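Local coordinates for protein AT5g51070/K3K7_27 (Arabidopsis thaliana, PDB 5GKM) that probably acts as an ATP-driven chaperone of the Clp protease system, for which this chain supplies the N-terminal domain, at residues R16-S21 and M93-S98; Q36-G41 and R101-A106; V125-F128 and S134-R137. One frame throughout, in Å; residues are numbered along the deposited sequence. Where two conformers were deposited one is given.

Contact 1. Residues R16-S21 and M93-S98; sequences RAIIFS and MPFSIS
The ring of Phe95 meets helix 12-27 with its far end, where Ser21 lies at the edge and Ile18 comes in obliquely. Ser21 OG lies in the plane of the ring, 4.0 Å from Phe95 CE1, while Ile18 CG2 packs 3.5 Å from Phe95 CZ, which makes the methyl-to-ring contact the closer of the two. In the conformer of Met93 described here, its carbonyl oxygen lies above one face of the ring, offset toward the rim, and Phe103 stacks with the same ring edge-to-face. The side chains of Ile18 and Phe95 cross at about a right angle. Ile18 offers the methyl that stands anti to the backbone N, and its longer CG1 branch, swung beside that N (chi1 -66°), plays no part in touching the ring.

Ser21 was deposited in two conformers. In the one described here, its OG turns back into its own helix and donates a 2.6 Å hydrogen bond to Ile18 O, lying in the carbonyl plane on a lone pair at 131°. In this conformer the hydroxyl is spent inside the helix and meets the ring by packing. The backbones stay apart, the nearest CA atoms, Ser21 and Phe95, being 9.4 Å from each other.

Beyond Phe95 the chain enters helix 97-112, with Ser96 at the N-cap position and its OG hydrogen-bonded to Thr99 OG1. An aromatic side chain on the lead-in to one helix thus packs against an earlier helix, joining the two within the all-helical Clp N-terminal domain.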
ATOM      1  N   ARG A  16      -1.688  -7.130  -8.247  1.00 12.25           N
ATOM      2  CA  ARG A  16      -1.197  -8.117  -7.334  1.00 13.46           C
ATOM      3  C   ARG A  16      -0.951  -7.521  -5.950  1.00 12.40           C
ATOM      4  O   ARG A  16      -1.292  -8.084  -4.973  1.00 12.73           O
ATOM      5  CB  ARG A  16       0.043  -8.790  -7.896  1.00 17.10           C
ATOM      6  CG  ARG A  16       0.627  -9.905  -7.086  1.00 20.93           C
ATOM      7  CD  ARG A  16       1.881 -10.416  -7.787  1.00 25.64           C
ATOM      8  NE  ARG A  16       1.603 -10.898  -9.111  1.00 30.48           N
ATOM      9  CZ  ARG A  16       2.218 -10.455 -10.180  1.00 34.65           C
ATOM     10  NH1 ARG A  16       3.110  -9.470 -10.082  1.00 33.10           N
ATOM     11  NH2 ARG A  16       1.914 -10.975 -11.331  1.00 38.15           N
ATOM     12  N   ALA A  17      -0.383  -6.337  -5.914  1.00 11.31           N
ATOM     13  CA  ALA A  17      -0.163  -5.689  -4.648  1.00 11.48           C
ATOM     14  C   ALA A  17      -1.469  -5.423  -3.907  1.00 11.51           C
ATOM     15  O   ALA A  17      -1.545  -5.490  -2.731  1.00 11.31           O
ATOM     16  CB  ALA A  17       0.590  -4.360  -4.846  1.00 11.21           C
ATOM     17  N   ILE A  18      -2.455  -5.037  -4.678  1.00 12.13           N
ATOM     18  CA  ILE A  18      -3.775  -4.804  -4.095  1.00 11.90           C
ATOM     19  C   ILE A  18      -4.426  -6.081  -3.509  1.00 11.84           C
ATOM     20  O   ILE A  18      -4.891  -6.090  -2.424  1.00 12.40           O
ATOM     21  CB  ILE A  18      -4.706  -4.118  -5.103  1.00 12.12           C
ATOM     22  CG1 ILE A  18      -4.166  -2.741  -5.390  1.00 12.31           C
ATOM     23  CG2 ILE A  18      -6.122  -4.039  -4.584  1.00 13.64           C
ATOM     24  CD1 ILE A  18      -4.856  -2.063  -6.519  1.00 14.43           C
ATOM     25  N   ILE A  19      -4.354  -7.144  -4.277  1.00 12.25           N
ATOM     26  CA  ILE A  19      -4.819  -8.432  -3.777  1.00 13.06           C
ATOM     27  C   ILE A  19      -4.020  -8.857  -2.535  1.00 12.13           C
ATOM     28  O   ILE A  19      -4.557  -9.383  -1.604  1.00 14.00           O
ATOM     29  CB  ILE A  19      -4.718  -9.486  -4.890  1.00 15.10           C
ATOM     30  CG1 ILE A  19      -5.758  -9.187  -5.950  1.00 15.11           C
ATOM     31  CG2 ILE A  19      -4.898 -10.879  -4.354  1.00 17.66           C
ATOM     32  CD1 ILE A  19      -5.544  -9.881  -7.261  1.00 17.17           C
ATOM     33  N   PHE A  20      -2.718  -8.648  -2.563  1.00 11.95           N
ATOM     34  CA  PHE A  20      -1.898  -9.013  -1.426  1.00 12.18           C
ATOM     35  C   PHE A  20      -2.305  -8.177  -0.249  1.00 12.84           C
ATOM     36  O   PHE A  20      -2.179  -8.593   0.814  1.00 13.50           O
ATOM     37  CB  PHE A  20      -0.390  -8.910  -1.666  1.00 11.80           C
ATOM     38  CG  PHE A  20       0.150  -9.881  -2.668  1.00 12.08           C
ATOM     39  CD1 PHE A  20      -0.562 -10.969  -3.060  1.00 12.42           C
ATOM     40  CD2 PHE A  20       1.405  -9.721  -3.174  1.00 13.26           C
ATOM     41  CE1 PHE A  20      -0.051 -11.848  -3.991  1.00 12.56           C
ATOM     42  CE2 PHE A  20       1.940 -10.604  -4.075  1.00 13.13           C
ATOM     43  CZ  PHE A  20       1.204 -11.666  -4.501  1.00 13.34           C
ATOM     44  N   SER A  21      -2.697  -6.938  -0.533  1.00 11.88           N
ATOM     45  CA  SER A  21      -3.135  -6.098   0.693  0.80 11.55           C
ATOM     46  C   SER A  21      -4.374  -6.647   1.551  1.00 12.39           C
ATOM     47  O   SER A  21      -4.393  -6.635   2.700  1.00 12.01           O
ATOM     48  CB  SER A  21      -3.380  -4.633   0.294  0.80 10.70           C
ATOM     49  OG  SER A  21      -4.608  -4.428  -0.418  0.80 10.70           O
ATOM     50  N   MET A  93     -12.642  -8.692   0.284  1.00 16.60           N
ATOM     51  CA  MET A  93     -12.445  -7.636   1.400  0.80 17.05           C
ATOM     52  C   MET A  93     -12.301  -6.073   0.859  1.00 15.48           C
ATOM     53  O   MET A  93     -11.907  -5.867  -0.178  1.00 14.87           O
ATOM     54  CB  MET A  93     -11.106  -7.854   2.057  0.80 16.35           C
ATOM     55  CG  MET A  93     -10.993  -7.057   3.360  0.80 17.65           C
ATOM     56  SD  MET A  93      -9.374  -7.221   4.122  0.80 18.72           S
ATOM     57  CE  MET A  93      -9.562  -8.916   4.573  0.80 16.61           C
ATOM     58  N   PRO A  94     -13.230  -5.332   1.475  1.00 14.47           N
ATOM     59  CA  PRO A  94     -13.365  -3.953   1.082  1.00 15.24           C
ATOM     60  C   PRO A  94     -12.177  -3.134   1.525  1.00 14.10           C
ATOM     61  O   PRO A  94     -11.443  -3.514   2.353  1.00 13.81           O
ATOM     62  CB  PRO A  94     -14.617  -3.485   1.824  1.00 15.16           C
ATOM     63  CG  PRO A  94     -14.651  -4.325   3.041  1.00 16.91           C
ATOM     64  CD  PRO A  94     -14.173  -5.651   2.571  1.00 16.00           C
ATOM     65  N   PHE A  95     -12.081  -1.976   0.892  1.00 13.96           N
ATOM     66  CA  PHE A  95     -11.023  -1.018   1.142  1.00 13.63           C
ATOM     67  C   PHE A  95     -11.546   0.164   1.928  1.00 13.58           C
ATOM     68  O   PHE A  95     -12.608   0.604   1.702  1.00 14.41           O
ATOM     69  CB  PHE A  95     -10.444  -0.524  -0.177  1.00 13.74           C
ATOM     70  CG  PHE A  95      -9.908  -1.636  -1.023  1.00 14.17           C
ATOM     71  CD1 PHE A  95      -8.732  -2.183  -0.726  1.00 14.00           C
ATOM     72  CD2 PHE A  95     -10.603  -2.130  -2.071  1.00 16.97           C
ATOM     73  CE1 PHE A  95      -8.251  -3.207  -1.434  1.00 15.48           C
ATOM     74  CE2 PHE A  95     -10.110  -3.156  -2.817  1.00 16.83           C
ATOM     75  CZ  PHE A  95      -8.936  -3.706  -2.482  1.00 15.64           C
ATOM     76  N   SER A  96     -10.738   0.665   2.838  1.00 13.40           N
ATOM     77  CA  SER A  96     -11.132   1.793   3.639  1.00 14.63           C
ATOM     78  C   SER A  96     -11.181   3.087   2.834  1.00 13.88           C
ATOM     79  O   SER A  96     -10.689   3.154   1.801  1.00 13.55           O
ATOM     80  CB  SER A  96     -10.202   1.968   4.806  1.00 13.88           C
ATOM     81  OG  SER A  96      -9.005   2.473   4.423  1.00 14.73           O
ATOM     82  N   ILE A  97     -11.828   4.107   3.396  1.00 14.06           N
ATOM     83  CA  ILE A  97     -11.896   5.382   2.732  1.00 15.18           C
ATOM     84  C   ILE A  97     -10.486   5.864   2.515  1.00 14.69           C
ATOM     85  O   ILE A  97     -10.188   6.322   1.491  1.00 15.18           O
ATOM     86  CB  ILE A  97     -12.620   6.383   3.635  1.00 16.31           C
ATOM     87  CG1 ILE A  97     -14.087   6.037   3.630  1.00 19.46           C
ATOM     88  CG2 ILE A  97     -12.443   7.817   3.179  1.00 18.25           C
ATOM     89  CD1 ILE A  97     -14.833   6.612   4.821  1.00 22.21           C
ATOM     90  N   SER A  98      -9.674   5.743   3.540  1.00 15.24           N
ATOM     91  CA  SER A  98      -8.176   6.219   3.272  0.70 14.48           C
ATOM     92  C   SER A  98      -7.441   5.460   2.043  1.00 14.66           C
ATOM     93  O   SER A  98      -6.773   6.030   1.290  1.00 14.64           O
ATOM     94  CB  SER A  98      -7.412   6.052   4.594  0.70 16.20           C
ATOM     95  OG  SER A  98      -7.558   4.734   5.154  0.70 16.92           O
TER

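Contact 2. Residues Q36-G41 and R101-A106; sequences QHLLLG and RVFEAA
Leu38 and Val102 reach toward each other tip to tip, bringing Leu38 CD2 to 3.7 Å from Val102 CG1. Phe103 closes on the same leucine from one helical position further on: its CE1 is 4.0 Å from Leu38 CD2 and equally 4.0 Å from Leu38 CD1, so both branches of the leucine meet one corner of the ring. That approach is oblique, neither over the face nor at the edge. The leucine is extended from its helix, CG standing anti to the backbone N (chi1 -180°), and so presents its forked end to helix 97-112. On the other helix, Phe103 holds CG beside its backbone N (chi1 -70°), which leans the ring across to the leucine although its CB does not point there.

The tight part of the contact is confined to these three buried side chains. The backbones are well separated, with the CA atoms of Leu38 and Val102 9.4 Å apart, and the gap is bridged by side-chain ends alone. Ile123 of helix 120-130 also packs on Leu38, so the cluster extends beyond the two helices.

The outer side of helix 97-112 is quite different. Arg101 and Glu104 are exposed there and take no part in the contact, and the carboxylate of Glu104 lies close to that of Glu108, a pairing of like charges that solvent would be expected to moderate.

No hydrogen bond or ion pair joins the segments. The grip is entirely apolar, resting on dispersion and the exclusion of water, and any selectivity would have to come from the fit of the forked leucine end against a methyl and a ring corner.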
ATOM      1  N   GLN A  36      -2.011   0.873   6.090  1.00 13.45           N
ATOM      2  CA  GLN A  36      -0.879   0.063   6.515  1.00 13.33           C
ATOM      3  C   GLN A  36      -0.888  -1.340   5.856  1.00 12.76           C
ATOM      4  O   GLN A  36       0.105  -1.929   5.665  1.00 13.35           O
ATOM      5  CB  GLN A  36      -0.755  -0.028   8.045  1.00 15.11           C
ATOM      6  CG  GLN A  36      -1.826  -0.853   8.733  1.00 16.58           C
ATOM      7  CD  GLN A  36      -3.069  -0.072   9.077  1.00 16.05           C
ATOM      8  OE1 GLN A  36      -3.342   0.955   8.530  1.00 15.18           O
ATOM      9  NE2 GLN A  36      -3.803  -0.589  10.025  1.00 15.98           N
ATOM     10  N   HIS A  37      -2.073  -1.846   5.594  1.00 13.01           N
ATOM     11  CA  HIS A  37      -2.205  -3.084   4.886  1.00 13.31           C
ATOM     12  C   HIS A  37      -1.807  -2.997   3.437  1.00 11.98           C
ATOM     13  O   HIS A  37      -1.262  -3.889   2.884  1.00 12.07           O
ATOM     14  CB  HIS A  37      -3.585  -3.692   5.066  1.00 14.40           C
ATOM     15  CG  HIS A  37      -4.052  -3.667   6.483  1.00 14.24           C
ATOM     16  ND1 HIS A  37      -5.196  -3.078   6.870  1.00 15.89           N
ATOM     17  CD2 HIS A  37      -3.466  -4.172   7.624  1.00 15.87           C
ATOM     18  CE1 HIS A  37      -5.320  -3.200   8.186  1.00 15.76           C
ATOM     19  NE2 HIS A  37      -4.265  -3.882   8.646  1.00 15.93           N
ATOM     20  N   LEU A  38      -2.163  -1.879   2.839  1.00 11.94           N
ATOM     21  CA  LEU A  38      -1.726  -1.610   1.486  1.00 11.77           C
ATOM     22  C   LEU A  38      -0.182  -1.547   1.427  1.00 10.85           C
ATOM     23  O   LEU A  38       0.406  -2.007   0.521  1.00 11.21           O
ATOM     24  CB  LEU A  38      -2.335  -0.300   0.999  1.00 12.17           C
ATOM     25  CG  LEU A  38      -1.941   0.064  -0.420  1.00 11.79           C
ATOM     26  CD1 LEU A  38      -2.315  -1.013  -1.441  1.00 14.20           C
ATOM     27  CD2 LEU A  38      -2.542   1.399  -0.792  1.00 12.65           C
ATOM     28  N   LEU A  39       0.393  -0.977   2.455  1.00 11.58           N
ATOM     29  CA  LEU A  39       1.835  -0.923   2.506  1.00 11.57           C
ATOM     30  C   LEU A  39       2.400  -2.330   2.523  1.00 10.87           C
ATOM     31  O   LEU A  39       3.309  -2.606   1.835  1.00 11.48           O
ATOM     32  CB  LEU A  39       2.310  -0.134   3.732  1.00 11.44           C
ATOM     33  CG  LEU A  39       3.809  -0.120   3.969  1.00 12.76           C
ATOM     34  CD1 LEU A  39       4.572   0.529   2.828  1.00 12.10           C
ATOM     35  CD2 LEU A  39       4.085   0.602   5.268  1.00 13.35           C
ATOM     36  N   LEU A  40       1.775  -3.196   3.296  1.00 11.35           N
ATOM     37  CA  LEU A  40       2.207  -4.573   3.318  1.00 12.45           C
ATOM     38  C   LEU A  40       2.088  -5.259   1.949  1.00 11.86           C
ATOM     39  O   LEU A  40       2.945  -5.934   1.554  1.00 11.08           O
ATOM     40  CB  LEU A  40       1.476  -5.387   4.379  1.00 12.97           C
ATOM     41  CG  LEU A  40       1.694  -4.994   5.832  1.00 13.62           C
ATOM     42  CD1 LEU A  40       0.895  -5.878   6.783  1.00 15.02           C
ATOM     43  CD2 LEU A  40       3.156  -5.078   6.213  1.00 14.75           C
ATOM     44  N   GLY A  41       0.996  -5.011   1.252  1.00 10.97           N
ATOM     45  CA  GLY A  41       0.837  -5.578  -0.052  1.00 10.77           C
ATOM     46  C   GLY A  41       1.881  -5.137  -1.060  1.00 10.75           C
ATOM     47  O   GLY A  41       2.326  -5.881  -1.843  1.00 11.02           O
ATOM     48  N   ARG A 101      -8.722   6.645  -1.145  1.00 13.46           N
ATOM     49  CA  ARG A 101      -8.152   7.934  -1.419  1.00 15.07           C
ATOM     50  C   ARG A 101      -6.783   7.736  -2.049  1.00 13.36           C
ATOM     51  O   ARG A 101      -6.445   8.377  -2.967  1.00 14.15           O
ATOM     52  CB  ARG A 101      -8.065   8.747  -0.154  1.00 17.34           C
ATOM     53  CG  ARG A 101      -7.433  10.085  -0.343  1.00 23.27           C
ATOM     54  CD  ARG A 101      -7.655  11.044   0.810  1.00 29.62           C
ATOM     55  NE  ARG A 101      -6.700  12.159   0.694  1.00 37.12           N
ATOM     56  CZ  ARG A 101      -6.367  13.027   1.643  1.00 42.10           C
ATOM     57  NH1 ARG A 101      -6.923  13.000   2.824  1.00 52.37           N
ATOM     58  NH2 ARG A 101      -5.456  13.944   1.405  1.00 46.18           N
ATOM     59  N   VAL A 102      -6.031   6.794  -1.509  1.00 12.96           N
ATOM     60  CA  VAL A 102      -4.733   6.525  -2.062  1.00 11.83           C
ATOM     61  C   VAL A 102      -4.805   6.049  -3.513  1.00 12.28           C
ATOM     62  O   VAL A 102      -4.022   6.427  -4.332  1.00 13.08           O
ATOM     63  CB  VAL A 102      -3.972   5.510  -1.166  1.00 12.29           C
ATOM     64  CG1 VAL A 102      -2.766   4.914  -1.872  1.00 12.88           C
ATOM     65  CG2 VAL A 102      -3.571   6.181   0.127  1.00 14.46           C
ATOM     66  N   PHE A 103      -5.748   5.182  -3.786  1.00 12.38           N
ATOM     67  CA  PHE A 103      -5.866   4.647  -5.097  1.00 13.06           C
ATOM     68  C   PHE A 103      -6.199   5.790  -6.056  1.00 13.41           C
ATOM     69  O   PHE A 103      -5.746   5.816  -7.124  1.00 13.17           O
ATOM     70  CB  PHE A 103      -6.988   3.593  -5.211  1.00 13.87           C
ATOM     71  CG  PHE A 103      -6.711   2.296  -4.516  1.00 13.23           C
ATOM     72  CD1 PHE A 103      -5.461   1.873  -4.305  1.00 12.23           C
ATOM     73  CD2 PHE A 103      -7.731   1.504  -4.107  1.00 14.20           C
ATOM     74  CE1 PHE A 103      -5.192   0.695  -3.662  1.00 14.41           C
ATOM     75  CE2 PHE A 103      -7.478   0.309  -3.474  1.00 13.78           C
ATOM     76  CZ  PHE A 103      -6.195  -0.094  -3.268  1.00 13.15           C
ATOM     77  N   GLU A 104      -7.082   6.685  -5.621  1.00 13.02           N
ATOM     78  CA  GLU A 104      -7.462   7.821  -6.476  1.00 14.42           C
ATOM     79  C   GLU A 104      -6.260   8.714  -6.713  1.00 12.87           C
ATOM     80  O   GLU A 104      -6.050   9.140  -7.785  1.00 14.08           O
ATOM     81  CB  GLU A 104      -8.672   8.633  -5.954  1.00 17.97           C
ATOM     82  CG  GLU A 104      -8.966   9.918  -6.744  1.00 22.26           C
ATOM     83  CD  GLU A 104      -9.334   9.733  -8.231  1.00 26.53           C
ATOM     84  OE1 GLU A 104      -9.702   8.651  -8.643  1.00 30.41           O
ATOM     85  OE2 GLU A 104      -9.273  10.718  -8.997  1.00 35.25           O
ATOM     86  N   ALA A 105      -5.465   8.904  -5.685  1.00 12.66           N
ATOM     87  CA  ALA A 105      -4.254   9.700  -5.865  1.00 13.20           C
ATOM     88  C   ALA A 105      -3.301   9.058  -6.868  1.00 13.11           C
ATOM     89  O   ALA A 105      -2.664   9.708  -7.592  1.00 13.04           O
ATOM     90  CB  ALA A 105      -3.528   9.928  -4.556  1.00 13.42           C
ATOM     91  N   ALA A 106      -3.203   7.743  -6.814  1.00 11.24           N
ATOM     92  CA  ALA A 106      -2.327   7.044  -7.707  1.00 11.34           C
ATOM     93  C   ALA A 106      -2.742   7.282  -9.139  1.00 11.54           C
ATOM     94  O   ALA A 106      -1.941   7.480  -9.993  1.00 11.47           O
ATOM     95  CB  ALA A 106      -2.368   5.550  -7.421  1.00 12.05           C
TER

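Contact 3. Residues V125-F128 and S134-R137; sequences VGLF and SAGR
Leu127 and Phe128 close on Ala135 across a helix-loop-helix unit, in which helix 120-130 is followed after a short connection by helix 134-142 in the Clp N-terminal domain. The methyl of Ala135 points toward the preceding helix and is the only side-chain atom its segment contributes. Leu127 CG lies 3.9 Å from Ala135 CB, and Leu127 CD1 is almost as near at 4.0 Å. Both approaches follow from the leucine's conformation: CG stands anti to the backbone N (chi1 178°), while chi2 of 59° turns CD1 to the alanine and leaves CD2 to the backbone of Leu39.

Phe128 adopts a different first torsion. Its CG is beside the backbone N and anti to the carbonyl carbon (chi1 -60°), which carries the ring to another flank of Ala135. The alanine methyl meets that ring at its edge, near the ring plane. Met146, Leu149 and Thr150 of helix 146-158 and Phe52 also touch Phe128, placing a third helix and a loop around the corner.

Small size at Ala135 is compatible with the closeness of the backbones here, where the CA atoms of Phe128 and Ala135 are 6.9 Å apart. No hydrogen bond links the segments directly. The connection between the helices supplies polar fastening instead: Ser134 OG is hydrogen-bonded to Asp132 OD1, and Ala135 N to Asp131 OD2, so two aspartates serve the start of helix 134-142. At the aromatic end of the contact, Phe128 CE1 approaches Ala135 CB to 4.2 Å.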
ATOM      1  N   VAL A 125       3.451   6.418  -4.246  1.00 12.12           N
ATOM      2  CA  VAL A 125       3.518   7.862  -4.146  1.00 11.92           C
ATOM      3  C   VAL A 125       2.249   8.355  -3.480  1.00 12.89           C
ATOM      4  O   VAL A 125       2.297   9.194  -2.678  1.00 13.42           O
ATOM      5  CB  VAL A 125       3.710   8.567  -5.504  1.00 11.75           C
ATOM      6  CG1 VAL A 125       3.732  10.083  -5.323  1.00 13.00           C
ATOM      7  CG2 VAL A 125       5.030   8.116  -6.090  1.00 12.67           C
ATOM      8  N   GLY A 126       1.138   7.758  -3.842  1.00 11.97           N
ATOM      9  CA  GLY A 126      -0.110   8.112  -3.209  1.00 13.93           C
ATOM     10  C   GLY A 126      -0.110   7.802  -1.736  1.00 13.41           C
ATOM     11  O   GLY A 126      -0.522   8.571  -0.959  1.00 13.31           O
ATOM     12  N   LEU A 127       0.396   6.631  -1.405  1.00 11.28           N
ATOM     13  CA  LEU A 127       0.352   6.178  -0.069  1.00 12.66           C
ATOM     14  C   LEU A 127       1.131   7.102   0.825  1.00 14.65           C
ATOM     15  O   LEU A 127       0.762   7.353   1.937  1.00 14.75           O
ATOM     16  CB  LEU A 127       0.896   4.760  -0.005  1.00 12.36           C
ATOM     17  CG  LEU A 127       1.007   4.023   1.316  1.00 14.10           C
ATOM     18  CD1 LEU A 127      -0.373   3.933   1.929  1.00 13.68           C
ATOM     19  CD2 LEU A 127       1.583   2.630   1.139  1.00 14.25           C
ATOM     20  N   PHE A 128       2.223   7.599   0.292  1.00 13.18           N
ATOM     21  CA  PHE A 128       3.150   8.368   1.079  1.00 14.44           C
ATOM     22  C   PHE A 128       2.863   9.860   1.017  1.00 15.67           C
ATOM     23  O   PHE A 128       3.656  10.611   1.480  1.00 18.91           O
ATOM     24  CB  PHE A 128       4.600   8.108   0.632  1.00 14.83           C
ATOM     25  CG  PHE A 128       5.025   6.668   0.758  1.00 14.66           C
ATOM     26  CD1 PHE A 128       4.473   5.888   1.731  1.00 15.03           C
ATOM     27  CD2 PHE A 128       5.970   6.097  -0.082  1.00 15.68           C
ATOM     28  CE1 PHE A 128       4.814   4.582   1.861  1.00 16.82           C
ATOM     29  CE2 PHE A 128       6.324   4.764   0.042  1.00 16.03           C
ATOM     30  CZ  PHE A 128       5.720   4.021   1.001  1.00 16.74           C
ATOM     31  N   SER A 134      -1.009   6.335   8.745  1.00 17.15           N
ATOM     32  CA  SER A 134      -0.712   4.950   9.047  1.00 18.57           C
ATOM     33  C   SER A 134       0.567   4.449   8.429  1.00 18.21           C
ATOM     34  O   SER A 134       1.320   3.848   9.092  1.00 18.76           O
ATOM     35  CB  SER A 134      -1.883   4.048   8.666  1.00 18.09           C
ATOM     36  OG  SER A 134      -3.034   4.486   9.313  1.00 20.73           O
ATOM     37  N   ALA A 135       0.807   4.753   7.181  1.00 18.17           N
ATOM     38  CA  ALA A 135       2.043   4.263   6.564  1.00 17.97           C
ATOM     39  C   ALA A 135       3.293   4.783   7.237  1.00 19.24           C
ATOM     40  O   ALA A 135       4.221   4.075   7.427  1.00 18.47           O
ATOM     41  CB  ALA A 135       2.076   4.594   5.072  1.00 18.51           C
ATOM     42  N   GLY A 136       3.244   6.042   7.586  1.00 17.78           N
ATOM     43  CA  GLY A 136       4.320   6.664   8.281  1.00 18.58           C
ATOM     44  C   GLY A 136       4.629   6.019   9.592  1.00 18.18           C
ATOM     45  O   GLY A 136       5.764   5.952   9.926  1.00 20.32           O
ATOM     46  N   ARG A 137       3.627   5.581  10.311  1.00 17.61           N
ATOM     47  CA  ARG A 137       3.913   4.956  11.579  1.00 19.42           C
ATOM     48  C   ARG A 137       4.722   3.690  11.421  1.00 18.50           C
ATOM     49  O   ARG A 137       5.586   3.426  12.183  1.00 18.92           O
ATOM     50  CB  ARG A 137       2.636   4.650  12.315  1.00 20.53           C
ATOM     51  CG  ARG A 137       1.798   5.869  12.619  1.00 25.33           C
ATOM     52  CD  ARG A 137       0.460   5.493  13.194  1.00 26.98           C
ATOM     53  NE  ARG A 137       0.572   5.086  14.563  1.00 29.90           N
ATOM     54  CZ  ARG A 137      -0.444   4.632  15.283  1.00 33.14           C
ATOM     55  NH1 ARG A 137      -1.641   4.543  14.749  1.00 35.85           N
ATOM     56  NH2 ARG A 137      -0.282   4.278  16.541  1.00 32.43           N
TER

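Overall arrangement
The three contacts form a continuous series through the all-helical domain. Contacts 1 and 2 both use helix 97-112 and have centres about 7 Å apart; along the chain their segments alternate, so helices 12-27 and 35-45 both meet the chain around the beginning of that later helix. Contact 3 comes afterwards in sequence. Its centre is about 8 Å from that of contact 2, which it touches through Val102 CG1 and Leu127 N, 3.6 Å apart. Contacts 1 and 3 do not touch, with centres about 14 Å apart on opposite sides of the chain's centre. Contact 2 thus sits between them, uniting early and late helices in one compact domain core.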